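Local coordinates for viral structural protein 4 (Bombyx mori cytoplasmic polyhedrosis virus, PDB 6TZ0) that binds GTP and probably hydrolyses nucleoside triphosphates as a partner of the viral RNA-dependent RNA polymerase inside the transcribing virus particle, at residues A353-G358 / V525-L530. Sequence-based numbering, arbitrary orientation.
Sequences AEKGAG and VVQLFL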
ATOM      1  N   ALA B 353       8.021 -18.527  26.223  1.00 26.65           N
ATOM      2  CA  ALA B 353       8.941 -18.457  27.346  1.00 26.65           C
ATOM      3  C   ALA B 353      10.121 -19.367  27.062  1.00 26.65           C
ATOM      4  O   ALA B 353      10.032 -20.291  26.252  1.00 26.65           O
ATOM      5  CB  ALA B 353       8.265 -18.859  28.655  1.00 26.65           C
ATOM      6  N   GLU B 354      11.230 -19.091  27.740  1.00 31.79           N
ATOM      7  CA  GLU B 354      12.369 -19.986  27.652  1.00 31.79           C
ATOM      8  C   GLU B 354      12.093 -21.271  28.416  1.00 31.79           C
ATOM      9  O   GLU B 354      11.373 -21.291  29.414  1.00 31.79           O
ATOM     10  CB  GLU B 354      13.640 -19.327  28.185  1.00 31.79           C
ATOM     11  CG  GLU B 354      14.223 -18.252  27.288  1.00 31.79           C
ATOM     12  CD  GLU B 354      15.527 -17.697  27.820  1.00 31.79           C
ATOM     13  OE1 GLU B 354      15.921 -18.072  28.941  1.00 31.79           O
ATOM     14  OE2 GLU B 354      16.166 -16.887  27.121  1.00 31.79           O
ATOM     15  N   LYS B 355      12.674 -22.348  27.918  1.00 32.98           N
ATOM     16  CA  LYS B 355      12.497 -23.678  28.477  1.00 32.98           C
ATOM     17  C   LYS B 355      13.245 -23.749  29.799  1.00 32.98           C
ATOM     18  O   LYS B 355      14.470 -23.878  29.828  1.00 32.98           O
ATOM     19  CB  LYS B 355      13.005 -24.708  27.479  1.00 32.98           C
ATOM     20  CG  LYS B 355      12.734 -26.127  27.846  1.00 32.98           C
ATOM     21  CD  LYS B 355      13.129 -27.042  26.724  1.00 32.98           C
ATOM     22  CE  LYS B 355      12.926 -28.468  27.131  1.00 32.98           C
ATOM     23  NZ  LYS B 355      11.490 -28.725  27.408  1.00 32.98           N
ATOM     24  N   GLY B 356      12.514 -23.644  30.902  1.00 32.40           N
ATOM     25  CA  GLY B 356      13.130 -23.652  32.211  1.00 32.40           C
ATOM     26  C   GLY B 356      12.662 -22.516  33.088  1.00 32.40           C
ATOM     27  O   GLY B 356      13.152 -22.342  34.204  1.00 32.40           O
ATOM     28  N   ALA B 357      11.690 -21.748  32.598  1.00 31.94           N
ATOM     29  CA  ALA B 357      11.230 -20.548  33.279  1.00 31.94           C
ATOM     30  C   ALA B 357      10.162 -20.820  34.326  1.00 31.94           C
ATOM     31  O   ALA B 357       9.857 -19.922  35.115  1.00 31.94           O
ATOM     32  CB  ALA B 357      10.697 -19.546  32.257  1.00 31.94           C
ATOM     33  N   GLY B 358       9.599 -22.021  34.365  1.00 31.21           N
ATOM     34  CA  GLY B 358       8.534 -22.319  35.300  1.00 31.21           C
ATOM     35  C   GLY B 358       7.241 -21.649  34.894  1.00 31.21           C
ATOM     36  O   GLY B 358       6.542 -21.074  35.730  1.00 31.21           O
ATOM     37  N   VAL B 525      20.714 -33.442  29.991  1.00 42.92           N
ATOM     38  CA  VAL B 525      21.509 -33.050  28.834  1.00 42.92           C
ATOM     39  C   VAL B 525      20.597 -32.673  27.681  1.00 42.92           C
ATOM     40  O   VAL B 525      20.810 -31.666  26.996  1.00 42.92           O
ATOM     41  CB  VAL B 525      22.450 -34.193  28.427  1.00 42.92           C
ATOM     42  CG1 VAL B 525      23.471 -33.709  27.419  1.00 42.92           C
ATOM     43  CG2 VAL B 525      23.069 -34.814  29.639  1.00 42.92           C
ATOM     44  N   VAL B 526      19.569 -33.490  27.454  1.00 40.59           N
ATOM     45  CA  VAL B 526      18.582 -33.231  26.416  1.00 40.59           C
ATOM     46  C   VAL B 526      17.813 -31.960  26.731  1.00 40.59           C
ATOM     47  O   VAL B 526      17.498 -31.168  25.838  1.00 40.59           O
ATOM     48  CB  VAL B 526      17.651 -34.448  26.291  1.00 40.59           C
ATOM     49  CG1 VAL B 526      16.641 -34.258  25.173  1.00 40.59           C
ATOM     50  CG2 VAL B 526      18.462 -35.707  26.099  1.00 40.59           C
ATOM     51  N   GLN B 527      17.545 -31.725  28.015  1.00 41.21           N
ATOM     52  CA  GLN B 527      16.824 -30.533  28.439  1.00 41.21           C
ATOM     53  C   GLN B 527      17.643 -29.272  28.206  1.00 41.21           C
ATOM     54  O   GLN B 527      17.116 -28.268  27.713  1.00 41.21           O
ATOM     55  CB  GLN B 527      16.447 -30.672  29.909  1.00 41.21           C
ATOM     56  CG  GLN B 527      15.439 -31.756  30.173  1.00 41.21           C
ATOM     57  CD  GLN B 527      14.089 -31.426  29.602  1.00 41.21           C
ATOM     58  OE1 GLN B 527      13.618 -30.301  29.721  1.00 41.21           O
ATOM     59  NE2 GLN B 527      13.463 -32.399  28.959  1.00 41.21           N
ATOM     60  N   LEU B 528      18.938 -29.314  28.526  1.00 36.67           N
ATOM     61  CA  LEU B 528      19.804 -28.165  28.279  1.00 36.67           C
ATOM     62  C   LEU B 528      20.011 -27.933  26.785  1.00 36.67           C
ATOM     63  O   LEU B 528      20.054 -26.780  26.328  1.00 36.67           O
ATOM     64  CB  LEU B 528      21.137 -28.371  28.986  1.00 36.67           C
ATOM     65  CG  LEU B 528      22.136 -27.224  28.924  1.00 36.67           C
ATOM     66  CD1 LEU B 528      21.562 -25.987  29.574  1.00 36.67           C
ATOM     67  CD2 LEU B 528      23.400 -27.640  29.614  1.00 36.67           C
ATOM     68  N   PHE B 529      20.104 -29.017  26.011  1.00 34.28           N
ATOM     69  CA  PHE B 529      20.253 -28.910  24.563  1.00 34.28           C
ATOM     70  C   PHE B 529      19.016 -28.297  23.920  1.00 34.28           C
ATOM     71  O   PHE B 529      19.129 -27.430  23.041  1.00 34.28           O
ATOM     72  CB  PHE B 529      20.549 -30.294  23.987  1.00 34.28           C
ATOM     73  CG  PHE B 529      20.736 -30.311  22.504  1.00 34.28           C
ATOM     74  CD1 PHE B 529      21.856 -29.742  21.933  1.00 34.28           C
ATOM     75  CD2 PHE B 529      19.810 -30.929  21.684  1.00 34.28           C
ATOM     76  CE1 PHE B 529      22.034 -29.759  20.570  1.00 34.28           C
ATOM     77  CE2 PHE B 529      19.986 -30.950  20.319  1.00 34.28           C
ATOM     78  CZ  PHE B 529      21.098 -30.367  19.764  1.00 34.28           C
ATOM     79  N   LEU B 530      17.828 -28.703  24.372  1.00 31.20           N
ATOM     80  CA  LEU B 530      16.602 -28.127  23.837  1.00 31.20           C
ATOM     81  C   LEU B 530      16.403 -26.692  24.288  1.00 31.20           C
ATOM     82  O   LEU B 530      15.862 -25.892  23.519  1.00 31.20           O
ATOM     83  CB  LEU B 530      15.399 -28.971  24.234  1.00 31.20           C
ATOM     84  CG  LEU B 530      15.328 -30.296  23.495  1.00 31.20           C
ATOM     85  CD1 LEU B 530      14.175 -31.130  23.990  1.00 31.20           C
ATOM     86  CD2 LEU B 530      15.201 -30.027  22.021  1.00 31.20           C
TER
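Q527 OE1 meets the end of the K355 side chain, lying 3.5 Å from K355 NZ and 3.2 Å from K355 CE. The approach to NZ is polar, but its geometry does not amount to a hydrogen bond. The two side chains cross at about a right angle. The K355 chain is extended as far as CE, with CG anti to the backbone N (chi1 -173°), and bends at chi4 (63°), so that OE1 lies alongside the CE-NZ bond. Its methylenes pass L530, where K355 CE is 3.8 Å and K355 CD 3.9 Å from L530 CB. On the other branch of Q527, NE2 makes a weak hydrogen bond to E419, consistent with OE1 being the branch turned to the lysine. M517 of helix 513-518 touches both K355 and Q527.

Segment 353-358 follows strand 347-353 and forms most of what is probably a P-loop (Walker A) before helix 359-374. K355, G356 and G358 bind GTP in another structure of this protein, as do K359 and T360, which supports that reading, and R520, Q521 and R522 just before helix 524-537. The contact therefore joins the probable P-loop to that helix mainly through the lysine's aliphatic chain, lined by Q527 and L530, with the amide oxygen as a weak polar neighbour.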